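Local coordinates for esterase (Sinorhizobium meliloti 1021, PDB 4TX1), which hydrolyses acetyl esters as a carbohydrate acetylesterase of the SGNH-hydrolase family, and probably acts on aryl esters as well, at residues P148-N154 and T195-V201; V123-R127 and E181-G185; T64-D69 and D103-H109; V16-G20 and V81-L86. One frame throughout, in Å; residues are numbered along the deposited sequence.

Contact 1: P148-N154 and T195-V201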
loop_
_atom_site.group_PDB
_atom_site.type_symbol
_atom_site.label_atom_id
_atom_site.label_comp_id
_atom_site.label_asym_id
_atom_site.label_seq_id
_atom_site.Cartn_x
_atom_site.Cartn_y
_atom_site.Cartn_z
ATOM N N PRO A 148 -10.645 -20.209 -24.306
ATOM C CA PRO A 148 -11.234 -18.935 -24.540
ATOM C C PRO A 148 -12.722 -18.770 -24.197
ATOM O O PRO A 148 -13.453 -19.749 -24.103
ATOM C CB PRO A 148 -11.034 -18.676 -26.014
ATOM C CG PRO A 148 -10.654 -19.972 -26.569
ATOM C CD PRO A 148 -10.142 -20.858 -25.527
ATOM N N LEU A 149 -13.127 -17.532 -23.978
ATOM C CA LEU A 149 -14.461 -17.195 -23.569
ATOM C C LEU A 149 -15.432 -17.565 -24.690
ATOM O O LEU A 149 -15.027 -17.565 -25.892
ATOM C CB LEU A 149 -14.736 -15.736 -23.199
ATOM C CG LEU A 149 -13.876 -14.978 -22.155
ATOM C CD1 LEU A 149 -14.709 -14.050 -21.342
ATOM C CD2 LEU A 149 -12.900 -15.830 -21.443
ATOM N N CYS A 150 -16.634 -17.926 -24.289
ATOM C CA CYS A 150 -17.733 -18.128 -25.277
ATOM C C CYS A 150 -18.899 -17.207 -25.000
ATOM O O CYS A 150 -18.998 -16.582 -23.947
ATOM C CB CYS A 150 -18.153 -19.606 -25.328
ATOM S SG CYS A 150 -18.958 -20.188 -23.840
ATOM N N GLU A 151 -19.849 -17.087 -25.963
ATOM C CA GLU A 151 -21.020 -16.260 -25.782
ATOM C C GLU A 151 -21.944 -16.879 -24.733
ATOM O O GLU A 151 -21.986 -18.093 -24.550
ATOM C CB GLU A 151 -21.808 -16.030 -27.083
ATOM C CG GLU A 151 -21.007 -15.527 -28.249
ATOM C CD GLU A 151 -20.653 -14.053 -28.183
ATOM O OE1 GLU A 151 -21.165 -13.343 -27.274
ATOM O OE2 GLU A 151 -19.851 -13.595 -29.082
ATOM N N THR A 152 -22.605 -16.024 -23.986
ATOM C CA THR A 152 -23.499 -16.459 -22.942
ATOM C C THR A 152 -24.723 -15.623 -22.869
ATOM O O THR A 152 -24.699 -14.413 -23.143
ATOM C CB THR A 152 -22.738 -16.445 -21.585
ATOM O OG1 THR A 152 -23.540 -17.003 -20.549
ATOM C CG2 THR A 152 -22.310 -14.983 -21.209
ATOM N N ALA A 153 -25.836 -16.281 -22.470
ATOM C CA ALA A 153 -27.097 -15.589 -22.216
ATOM C C ALA A 153 -27.113 -14.893 -20.863
ATOM O O ALA A 153 -28.001 -14.076 -20.579
ATOM C CB ALA A 153 -28.267 -16.618 -22.298
ATOM N N ASN A 154 -26.110 -15.188 -20.024
ATOM C CA ASN A 154 -26.070 -14.657 -18.637
ATOM C C ASN A 154 -25.714 -13.235 -18.786
ATOM O O ASN A 154 -24.572 -12.928 -19.159
ATOM C CB ASN A 154 -25.038 -15.407 -17.855
ATOM C CG ASN A 154 -24.994 -15.032 -16.390
ATOM O OD1 ASN A 154 -24.940 -15.894 -15.504
ATOM N ND2 ASN A 154 -25.021 -13.801 -16.128
ATOM N N THR A 195 -14.931 -23.619 -22.567
ATOM C CA THR A 195 -15.707 -22.896 -21.567
ATOM C C THR A 195 -17.201 -23.252 -21.711
ATOM O O THR A 195 -17.673 -23.698 -22.776
ATOM C CB THR A 195 -15.519 -21.375 -21.638
ATOM O OG1 THR A 195 -15.776 -20.862 -22.981
ATOM C CG2 THR A 195 -14.093 -20.989 -21.193
ATOM N N THR A 196 -17.911 -23.089 -20.603
ATOM C CA THR A 196 -19.326 -23.344 -20.577
ATOM C C THR A 196 -20.162 -22.121 -20.919
ATOM O O THR A 196 -19.976 -21.025 -20.403
ATOM C CB THR A 196 -19.804 -23.981 -19.273
ATOM O OG1 THR A 196 -21.254 -23.973 -19.276
ATOM C CG2 THR A 196 -19.341 -23.164 -18.073
ATOM N N PRO A 197 -21.157 -22.251 -21.806
ATOM C CA PRO A 197 -22.039 -21.135 -22.048
ATOM C C PRO A 197 -23.011 -20.715 -20.926
ATOM O O PRO A 197 -23.664 -19.713 -21.076
ATOM C CB PRO A 197 -22.845 -21.538 -23.335
ATOM C CG PRO A 197 -22.738 -22.978 -23.293
ATOM C CD PRO A 197 -21.438 -23.433 -22.674
ATOM N N ILE A 198 -23.071 -21.460 -19.853
ATOM C CA ILE A 198 -23.820 -21.093 -18.621
ATOM C C ILE A 198 -23.365 -19.656 -18.182
ATOM O O ILE A 198 -24.156 -18.820 -17.771
ATOM C CB ILE A 198 -23.573 -22.113 -17.527
ATOM C CG1 ILE A 198 -24.229 -23.451 -17.914
ATOM C CG2 ILE A 198 -24.164 -21.660 -16.213
ATOM C CD1 ILE A 198 -23.900 -24.647 -17.000
ATOM N N ASP A 199 -22.063 -19.390 -18.368
ATOM C CA ASP A 199 -21.532 -18.051 -18.034
ATOM C C ASP A 199 -20.417 -17.514 -18.902
ATOM O O ASP A 199 -19.970 -16.368 -18.690
ATOM C CB ASP A 199 -21.145 -17.962 -16.544
ATOM C CG ASP A 199 -19.936 -18.790 -16.151
ATOM O OD1 ASP A 199 -19.068 -19.132 -16.996
ATOM O OD2 ASP A 199 -19.826 -19.113 -14.895
ATOM N N GLY A 200 -19.968 -18.302 -19.861
ATOM C CA GLY A 200 -19.031 -17.866 -20.877
ATOM C C GLY A 200 -17.551 -17.994 -20.543
ATOM O O GLY A 200 -16.685 -17.858 -21.434
ATOM N N VAL A 201 -17.230 -18.215 -19.267
ATOM C CA VAL A 201 -15.838 -18.114 -18.809
ATOM C C VAL A 201 -15.314 -19.321 -18.046
ATOM O O VAL A 201 -14.142 -19.621 -18.137
ATOM C CB VAL A 201 -15.687 -16.778 -17.995
ATOM C CG1 VAL A 201 -16.439 -16.832 -16.684
ATOM C CG2 VAL A 201 -14.177 -16.452 -17.712
HETATM O O HOH W 1 -13.545 -22.261 -25.005
HETATM O O HOH W 2 -25.823 -19.200 -22.479
#

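Contact 2: V123-R127 and E181-G185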
loop_
_atom_site.group_PDB
_atom_site.type_symbol
_atom_site.label_atom_id
_atom_site.label_comp_id
_atom_site.label_asym_id
_atom_site.label_seq_id
_atom_site.Cartn_x
_atom_site.Cartn_y
_atom_site.Cartn_z
ATOM N N VAL A 123 6.544 -13.889 -15.457
ATOM C CA VAL A 123 7.739 -14.698 -15.790
ATOM C C VAL A 123 8.946 -14.046 -15.138
ATOM O O VAL A 123 9.793 -14.717 -14.550
ATOM C CB VAL A 123 7.918 -14.848 -17.327
ATOM C CG1 VAL A 123 9.276 -15.519 -17.600
ATOM C CG2 VAL A 123 6.714 -15.664 -17.850
ATOM N N ASN A 124 9.082 -12.745 -15.319
ATOM C CA ASN A 124 10.255 -12.037 -14.747
ATOM C C ASN A 124 10.329 -12.108 -13.208
ATOM O O ASN A 124 11.422 -12.188 -12.652
ATOM C CB ASN A 124 10.243 -10.572 -15.212
ATOM C CG ASN A 124 10.642 -10.452 -16.696
ATOM O OD1 ASN A 124 11.616 -11.131 -17.145
ATOM N ND2 ASN A 124 9.894 -9.668 -17.460
ATOM N N LEU A 125 9.154 -12.101 -12.537
ATOM C CA LEU A 125 9.111 -12.273 -11.085
ATOM C C LEU A 125 9.681 -13.616 -10.687
ATOM O O LEU A 125 10.339 -13.736 -9.647
ATOM C CB LEU A 125 7.668 -12.056 -10.530
ATOM C CG LEU A 125 7.252 -10.586 -10.574
ATOM C CD1 LEU A 125 5.715 -10.571 -10.325
ATOM C CD2 LEU A 125 8.002 -9.747 -9.524
ATOM N N VAL A 126 9.419 -14.672 -11.464
ATOM C CA VAL A 126 9.940 -15.982 -11.166
ATOM C C VAL A 126 11.492 -15.945 -11.363
ATOM O O VAL A 126 12.254 -16.432 -10.467
ATOM C CB VAL A 126 9.329 -17.087 -12.056
ATOM C CG1 VAL A 126 10.028 -18.401 -11.776
ATOM C CG2 VAL A 126 7.811 -17.217 -11.776
ATOM N N ARG A 127 11.894 -15.392 -12.478
ATOM C CA ARG A 127 13.276 -15.457 -12.864
ATOM C C ARG A 127 14.150 -14.633 -11.959
ATOM O O ARG A 127 15.318 -14.887 -11.839
ATOM C CB ARG A 127 13.405 -15.018 -14.287
ATOM C CG ARG A 127 12.637 -15.931 -15.216
ATOM C CD ARG A 127 13.559 -16.568 -16.175
ATOM N NE ARG A 127 13.049 -17.718 -16.889
ATOM C CZ ARG A 127 12.759 -17.686 -18.166
ATOM N NH1 ARG A 127 12.833 -16.561 -18.825
ATOM N NH2 ARG A 127 12.381 -18.775 -18.774
ATOM N N GLU A 181 9.844 -16.229 -26.978
ATOM C CA GLU A 181 10.684 -15.053 -26.701
ATOM C C GLU A 181 11.408 -15.207 -25.389
ATOM O O GLU A 181 12.607 -14.978 -25.298
ATOM C CB GLU A 181 9.823 -13.829 -26.798
ATOM C CG GLU A 181 10.519 -12.495 -26.607
ATOM C CD GLU A 181 9.510 -11.413 -26.213
ATOM O OE1 GLU A 181 9.851 -10.592 -25.312
ATOM O OE2 GLU A 181 8.354 -11.426 -26.779
ATOM N N LEU A 182 10.743 -15.791 -24.378
ATOM C CA LEU A 182 11.291 -15.901 -23.062
ATOM C C LEU A 182 11.793 -17.286 -22.665
ATOM O O LEU A 182 12.107 -17.510 -21.496
ATOM C CB LEU A 182 10.202 -15.447 -22.021
ATOM C CG LEU A 182 9.647 -14.019 -22.129
ATOM C CD1 LEU A 182 8.623 -13.757 -21.005
ATOM C CD2 LEU A 182 10.771 -13.007 -22.119
ATOM N N ASP A 183 11.883 -18.232 -23.585
ATOM C CA ASP A 183 12.303 -19.550 -23.170
ATOM C C ASP A 183 11.501 -20.236 -22.120
ATOM O O ASP A 183 12.029 -20.816 -21.161
ATOM C CB ASP A 183 13.717 -19.481 -22.642
ATOM C CG ASP A 183 14.620 -20.191 -23.513
ATOM O OD1 ASP A 183 14.897 -19.610 -24.594
ATOM O OD2 ASP A 183 14.937 -21.349 -23.141
ATOM N N CYS A 184 10.191 -20.184 -22.295
ATOM C CA CYS A 184 9.263 -20.878 -21.452
ATOM C C CYS A 184 8.586 -21.944 -22.335
ATOM O O CYS A 184 8.490 -21.779 -23.577
ATOM C CB CYS A 184 8.105 -19.890 -21.048
ATOM S SG CYS A 184 8.669 -18.695 -19.855
ATOM N N GLY A 185 7.982 -22.932 -21.666
ATOM C CA GLY A 185 7.027 -23.817 -22.345
ATOM C C GLY A 185 5.720 -23.125 -22.608
ATOM O O GLY A 185 5.361 -22.122 -21.928
#

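Contact 3: T64-D69 and D103-H109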
loop_
_atom_site.group_PDB
_atom_site.type_symbol
_atom_site.label_atom_id
_atom_site.label_comp_id
_atom_site.label_asym_id
_atom_site.label_seq_id
_atom_site.Cartn_x
_atom_site.Cartn_y
_atom_site.Cartn_z
ATOM N N THR A 64 -6.089 -11.595 -11.764
ATOM C CA THR A 64 -5.638 -11.032 -13.003
ATOM C C THR A 64 -4.126 -11.292 -13.134
ATOM O O THR A 64 -3.455 -11.709 -12.165
ATOM C CB THR A 64 -5.831 -9.530 -13.037
ATOM O OG1 THR A 64 -4.832 -8.921 -12.153
ATOM C CG2 THR A 64 -7.282 -9.125 -12.601
ATOM N N THR A 65 -3.577 -11.005 -14.325
ATOM C CA THR A 65 -2.188 -11.205 -14.502
ATOM C C THR A 65 -1.394 -10.234 -13.629
ATOM O O THR A 65 -0.540 -10.643 -12.836
ATOM C CB THR A 65 -1.802 -11.073 -16.017
ATOM O OG1 THR A 65 -2.117 -9.762 -16.475
ATOM C CG2 THR A 65 -2.469 -12.143 -16.951
ATOM N N ALA A 66 -1.675 -8.949 -13.718
ATOM C CA ALA A 66 -0.822 -7.940 -13.060
ATOM C C ALA A 66 -1.584 -6.662 -12.762
ATOM O O ALA A 66 -1.018 -5.532 -12.790
ATOM C CB ALA A 66 0.441 -7.613 -13.901
ATOM N N TYR A 67 -2.881 -6.803 -12.515
ATOM C CA TYR A 67 -3.805 -5.657 -12.396
ATOM C C TYR A 67 -4.617 -5.717 -11.128
ATOM O O TYR A 67 -5.101 -6.723 -10.706
ATOM C CB TYR A 67 -4.682 -5.571 -13.632
ATOM C CG TYR A 67 -3.881 -5.488 -14.924
ATOM C CD1 TYR A 67 -3.353 -4.251 -15.388
ATOM C CD2 TYR A 67 -3.567 -6.612 -15.620
ATOM C CE1 TYR A 67 -2.545 -4.218 -16.493
ATOM C CE2 TYR A 67 -2.696 -6.557 -16.734
ATOM C CZ TYR A 67 -2.232 -5.343 -17.171
ATOM O OH TYR A 67 -1.473 -5.325 -18.314
ATOM N N ASP A 68 -4.853 -4.564 -10.521
ATOM C CA ASP A 68 -5.611 -4.517 -9.304
ATOM C C ASP A 68 -7.116 -4.717 -9.540
ATOM O O ASP A 68 -7.706 -4.226 -10.526
ATOM C CB ASP A 68 -5.476 -3.111 -8.734
ATOM C CG ASP A 68 -4.060 -2.793 -8.303
ATOM O OD1 ASP A 68 -3.354 -3.724 -7.815
ATOM O OD2 ASP A 68 -3.649 -1.581 -8.595
ATOM N N ASP A 69 -7.730 -5.389 -8.612
ATOM C CA ASP A 69 -9.170 -5.622 -8.555
ATOM C C ASP A 69 -9.567 -5.733 -7.130
ATOM O O ASP A 69 -9.163 -6.662 -6.429
ATOM C CB ASP A 69 -9.548 -6.853 -9.396
ATOM C CG ASP A 69 -11.028 -7.162 -9.358
ATOM O OD1 ASP A 69 -11.671 -6.638 -8.480
ATOM O OD2 ASP A 69 -11.550 -8.009 -10.162
ATOM N N ASP A 103 -8.419 -10.713 -17.136
ATOM C CA ASP A 103 -7.888 -9.579 -17.887
ATOM C C ASP A 103 -8.831 -9.184 -19.053
ATOM O O ASP A 103 -8.780 -8.049 -19.556
ATOM C CB ASP A 103 -6.511 -9.825 -18.480
ATOM C CG ASP A 103 -5.400 -9.894 -17.453
ATOM O OD1 ASP A 103 -5.549 -10.759 -16.521
ATOM O OD2 ASP A 103 -4.293 -9.264 -17.613
ATOM N N MET A 104 -9.744 -10.110 -19.436
ATOM C CA MET A 104 -10.715 -9.778 -20.498
ATOM C C MET A 104 -11.870 -8.895 -20.069
ATOM O O MET A 104 -12.623 -8.388 -20.903
ATOM C CB MET A 104 -11.252 -11.130 -21.073
ATOM C CG MET A 104 -10.207 -12.098 -21.549
ATOM S SD MET A 104 -9.247 -11.435 -22.978
ATOM C CE MET A 104 -7.789 -10.717 -22.249
ATOM N N LYS A 105 -11.996 -8.649 -18.755
ATOM C CA LYS A 105 -12.942 -7.714 -18.223
ATOM C C LYS A 105 -12.586 -6.307 -18.540
ATOM O O LYS A 105 -11.479 -5.861 -18.233
ATOM C CB LYS A 105 -12.956 -7.820 -16.669
ATOM C CG LYS A 105 -13.386 -9.178 -16.142
ATOM C CD LYS A 105 -13.194 -9.172 -14.624
ATOM C CE LYS A 105 -13.655 -10.461 -13.986
ATOM N NZ LYS A 105 -13.434 -10.549 -12.472
ATOM N N PRO A 106 -13.517 -5.541 -19.125
ATOM C CA PRO A 106 -13.253 -4.109 -19.358
ATOM C C PRO A 106 -12.778 -3.312 -18.177
ATOM O O PRO A 106 -11.917 -2.437 -18.327
ATOM C CB PRO A 106 -14.628 -3.598 -19.834
ATOM C CG PRO A 106 -15.204 -4.782 -20.604
ATOM C CD PRO A 106 -14.736 -6.002 -19.854
ATOM N N ILE A 107 -13.294 -3.585 -17.014
ATOM C CA ILE A 107 -12.878 -2.879 -15.817
ATOM C C ILE A 107 -11.391 -3.154 -15.565
ATOM O O ILE A 107 -10.774 -2.283 -14.932
ATOM C CB ILE A 107 -13.687 -3.136 -14.548
ATOM C CG1 ILE A 107 -13.675 -4.600 -14.126
ATOM C CG2 ILE A 107 -15.182 -2.639 -14.770
ATOM C CD1 ILE A 107 -14.144 -4.896 -12.650
ATOM N N ILE A 108 -10.836 -4.289 -16.026
ATOM C CA ILE A 108 -9.418 -4.592 -15.780
ATOM C C ILE A 108 -8.568 -3.988 -16.868
ATOM O O ILE A 108 -7.629 -3.213 -16.602
ATOM C CB ILE A 108 -9.187 -6.099 -15.541
ATOM C CG1 ILE A 108 -10.074 -6.635 -14.409
ATOM C CG2 ILE A 108 -7.679 -6.371 -15.398
ATOM C CD1 ILE A 108 -9.816 -5.995 -13.020
ATOM N N HIS A 109 -8.904 -4.319 -18.112
ATOM C CA HIS A 109 -8.505 -3.553 -19.285
ATOM C C HIS A 109 -9.109 -4.158 -20.539
ATOM O O HIS A 109 -9.295 -3.412 -21.537
ATOM C CB HIS A 109 -6.962 -3.469 -19.433
ATOM C CG HIS A 109 -6.265 -4.804 -19.474
ATOM N ND1 HIS A 109 -5.633 -5.401 -18.391
ATOM C CD2 HIS A 109 -6.157 -5.671 -20.485
ATOM C CE1 HIS A 109 -5.172 -6.592 -18.747
ATOM N NE2 HIS A 109 -5.473 -6.771 -20.018
HETATM O O HOH W 3 -10.747 -9.891 -11.899
HETATM O O HOH W 4 -14.068 -8.326 -11.077
#

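Contact 4: V16-G20 and V81-L86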
loop_
_atom_site.group_PDB
_atom_site.type_symbol
_atom_site.label_atom_id
_atom_site.label_comp_id
_atom_site.label_asym_id
_atom_site.label_seq_id
_atom_site.Cartn_x
_atom_site.Cartn_y
_atom_site.Cartn_z
ATOM N N VAL A 16 5.794 -28.753 -8.371
ATOM C CA VAL A 16 5.155 -27.989 -9.442
ATOM C C VAL A 16 4.154 -27.035 -8.800
ATOM O O VAL A 16 3.270 -27.485 -8.068
ATOM C CB VAL A 16 4.316 -28.886 -10.388
ATOM C CG1 VAL A 16 3.664 -28.115 -11.512
ATOM C CG2 VAL A 16 5.183 -30.041 -10.992
ATOM N N LEU A 17 4.284 -25.742 -9.088
ATOM C CA LEU A 17 3.286 -24.746 -8.651
ATOM C C LEU A 17 2.375 -24.407 -9.794
ATOM O O LEU A 17 2.832 -24.031 -10.900
ATOM C CB LEU A 17 3.962 -23.457 -8.122
ATOM C CG LEU A 17 3.043 -22.241 -7.787
ATOM C CD1 LEU A 17 2.236 -22.536 -6.535
ATOM C CD2 LEU A 17 3.974 -21.022 -7.655
ATOM N N CYS A 18 1.079 -24.456 -9.505
ATOM C CA CYS A 18 0.033 -24.121 -10.462
ATOM C C CYS A 18 -0.644 -22.816 -10.038
ATOM O O CYS A 18 -1.350 -22.777 -9.022
ATOM C CB CYS A 18 -1.022 -25.161 -10.570
ATOM S SG CYS A 18 -0.341 -26.814 -11.022
ATOM N N TYR A 19 -0.321 -21.769 -10.748
ATOM C CA TYR A 19 -0.772 -20.393 -10.401
ATOM C C TYR A 19 -1.786 -19.925 -11.335
ATOM O O TYR A 19 -1.541 -19.672 -12.540
ATOM C CB TYR A 19 0.441 -19.466 -10.392
ATOM C CG TYR A 19 0.257 -18.108 -9.690
ATOM C CD1 TYR A 19 0.087 -18.053 -8.302
ATOM C CD2 TYR A 19 0.246 -16.923 -10.393
ATOM C CE1 TYR A 19 0.008 -16.842 -7.624
ATOM C CE2 TYR A 19 0.056 -15.682 -9.723
ATOM C CZ TYR A 19 -0.014 -15.663 -8.337
ATOM O OH TYR A 19 -0.118 -14.483 -7.633
ATOM N N GLY A 20 -3.025 -19.761 -10.831
ATOM C CA GLY A 20 -4.108 -19.384 -11.702
ATOM C C GLY A 20 -5.291 -18.731 -10.994
ATOM O O GLY A 20 -5.134 -18.170 -9.898
ATOM N N VAL A 81 0.965 -10.598 -5.608
ATOM C CA VAL A 81 0.869 -11.770 -4.788
ATOM C C VAL A 81 1.968 -12.799 -5.078
ATOM O O VAL A 81 2.391 -13.569 -4.196
ATOM C CB VAL A 81 -0.532 -12.332 -4.769
ATOM C CG1 VAL A 81 -0.602 -13.702 -4.042
ATOM C CG2 VAL A 81 -1.481 -11.296 -4.153
ATOM N N LEU A 82 2.416 -12.849 -6.301
ATOM C CA LEU A 82 3.205 -14.041 -6.679
ATOM C C LEU A 82 4.496 -14.244 -5.878
ATOM O O LEU A 82 4.752 -15.341 -5.446
ATOM C CB LEU A 82 3.546 -13.976 -8.169
ATOM C CG LEU A 82 4.426 -15.104 -8.713
ATOM C CD1 LEU A 82 3.718 -16.445 -8.582
ATOM C CD2 LEU A 82 4.812 -14.837 -10.159
ATOM N N PRO A 83 5.286 -13.140 -5.578
ATOM C CA PRO A 83 6.483 -13.382 -4.771
ATOM C C PRO A 83 6.249 -14.122 -3.470
ATOM O O PRO A 83 7.023 -15.005 -3.124
ATOM C CB PRO A 83 7.058 -11.983 -4.563
ATOM C CG PRO A 83 6.597 -11.201 -5.733
ATOM C CD PRO A 83 5.157 -11.724 -5.957
ATOM N N THR A 84 5.197 -13.781 -2.739
ATOM C CA THR A 84 4.842 -14.431 -1.508
ATOM C C THR A 84 4.485 -15.897 -1.732
ATOM O O THR A 84 4.947 -16.768 -0.955
ATOM C CB THR A 84 3.666 -13.736 -0.867
ATOM O OG1 THR A 84 4.082 -12.361 -0.580
ATOM C CG2 THR A 84 3.209 -14.420 0.418
ATOM N N VAL A 85 3.803 -16.209 -2.832
ATOM C CA VAL A 85 3.502 -17.602 -3.203
ATOM C C VAL A 85 4.751 -18.401 -3.582
ATOM O O VAL A 85 4.986 -19.523 -3.096
ATOM C CB VAL A 85 2.435 -17.603 -4.276
ATOM C CG1 VAL A 85 2.081 -19.038 -4.731
ATOM C CG2 VAL A 85 1.169 -16.958 -3.684
ATOM N N LEU A 86 5.628 -17.772 -4.360
ATOM C CA LEU A 86 6.897 -18.447 -4.740
ATOM C C LEU A 86 7.711 -18.781 -3.490
ATOM O O LEU A 86 8.275 -19.856 -3.296
ATOM C CB LEU A 86 7.677 -17.544 -5.639
ATOM C CG LEU A 86 7.156 -17.287 -7.040
ATOM C CD1 LEU A 86 7.983 -16.230 -7.773
ATOM C CD2 LEU A 86 6.982 -18.554 -7.952
#

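Contact 1: P148-N154 and T195-V201
Cys150, which loses most surface here (66 Å²), is held by its backbone: Cys150 N donates to Gly200 O at 2.9 Å with an N-H...O angle of 160°. The same carbonyl is approached by a CA-H...O contact, Leu149 CA to Gly200 O at 3.2 Å. Cys150 SG lies 3.6 Å from Pro197 N and 4.1 Å from Pro197 CB. Gly200 (50 Å²) has a phi of +88°, and an ideal CB on it would lie only 2.8 Å from Cys150 O, so a side chain would collide with the opposite loop. Both segments are irregular loops, one following strand 140-145 and the other following strand 185-188. The second carries the Asp-x-x-His sequence of SGNH hydrolases: Asp199 OD2 is hydrogen-bonded to His202 ND1, consistent with a Ser22-His202-Asp199 triad, while Asp199 OD1 accepts from Val201 N at 3.1 Å, an Asx turn. Thr195 (50 Å²) secures one end, where Thr195 OG1 donates to Pro148 O at 2.8 Å and water 1 joins Pro148 O to Thr195 N. Towards the other end Thr152 OG1 donates to Pro197 O at 2.8 Å and accepts from Asn154 N at 3.2 Å, an ST turn just ahead of helix 155-160; water 2 connects Ala153 N with Pro197 O.

Contact 2: V123-R127 and E181-G185
Arg127, on the last turn of helix 112-127, lays its guanidinium edge against the backbone carbonyls of Leu182 and Asp183, at the end of helix 171-182. Leu182 O accepts from both terminal nitrogens, 2.9 Å from Arg127 NH1 and 3.0 Å from Arg127 NH2, while the bond from Arg127 NH2 to Asp183 O, 3.2 Å at an angle of 123°, is weak. Both oxygens lie near the guanidinium plane, as in-plane N-H donors require. Asp183 has left helical geometry with a positive phi of 58° and closes the helix in a Schellman motif. One turn before Arg127, Val123 supplies the apolar part: Val123 CG1 lies 3.9 Å from Leu182 CD1 and 3.9 Å from Cys184 SG. Beneath them Ile141 of strand 140-145 touches Val123, Arg127 and Cys184, and Gly185 joins that strand through backbone bonds, so the contact ties two helices at the edge of an α/β fold. The patch is small, 214 Å² in all, and lies at the surface. Its polar bonds all run from a charged side chain to neutral backbone oxygens at a helix C-terminus, where the partial negative charge suits a guanidinium, and therefore depend on the turn's shape rather than on an acidic partner.

Contact 3: T64-D69 and D103-H109
Asp103 uses both carboxylate oxygens on Thr65: Asp103 OD1 accepts from Thr65 N at 3.0 Å (155°), and Asp103 OD2 from Thr65 OG1 at a short 2.5 Å. Thr64 OG1 donates to Tyr67 O at 2.6 Å. The long salt bridge between Asp69 OD2 and Lys105 NZ (3.9 Å) is spanned by waters 3 and 4, each donating to Asp69 OD2 and accepting from Lys105 NZ. Asp69 OD2 and Asp68 OD1 form salt bridges with Arg76 and Arg80 respectively; Asp69 OD1 accepts from Leu71 N, and Asp68 OD2 is hydrogen-bonded to His70 of a neighbouring subunit. Between these polar ends Ile108 (78 Å² covered) places its CG2 3.6 Å from Tyr67 CB. The His109 edge meets the Tyr67 face, planes at 61°. Asp103 follows Asn102, in the Gly-x-Asn-Asp block whose Asn commonly serves the oxyanion hole of SGNH hydrolases. The contact joins the loop after strand 53-59 to that after strand 94-98; Tyr67 OH is hydrogen-bonded to Gly114 O of helix 112-127, on which Asp103 also rests, at Ala115.

Contact 4: V16-G20 and V81-L86
Two strand side chains, Leu17 and Tyr19, project as bumps toward helix 81-86, whose axis passes 10.9 Å from that of strand 16-20, nearly antiparallel at 159°. Leu17 fills the hollow beside Val85 and Leu86: Leu17 CD1 is 3.9 Å from Val85 CG1, and Leu17 CD2 3.9 Å from Leu86 CD2. Tyr19, with 86 Å² covered, is the larger bump, its ring under Leu82, against Val85 and up to Val81. Leu82 CD1 sits 3.7 Å from the ring centroid and 4° off the normal, a CH-pi contact, while Tyr19 CE1 touches Val85 CG2 at 4.1 Å. Tyr19 OH lies 3.6 Å from CB of Val81, next to Leu82 and one turn before Val85, and is hydrogen-bonded to Gly78 O. No hydrogen bond joins the two segments. Helix 78-89 connects parallel strands 53-59 and 94-98 across strand 14-20: a beta-alpha-beta crossover of the α/β SGNH fold, with Gly20 opening the Gly-Asp-Ser sequence that carries Ser22, the probable nucleophile.

How the contacts relate
Contacts 2 and 4 share an interior: Leu86 CD1 packs 3.9 Å from Val126 CA, and Leu125 CB lies 4.0 Å from Leu82 CD2, so helices 78-89 and 112-127 meet side by side on the sheet, with the contact centres 14 Å apart. Contacts 1 and 3 belong to the loops beyond the strands; their centres are 18 Å apart and their nearest atoms about 5 Å, without touching. The probable catalytic triad draws on separate parts of the chain: contact 1 holds Asp199 and runs up to His202, whereas the strand of contact 4 leads to Ser22. Contact 2 is farthest from contact 1, 30 Å between centres, across the chain's centre.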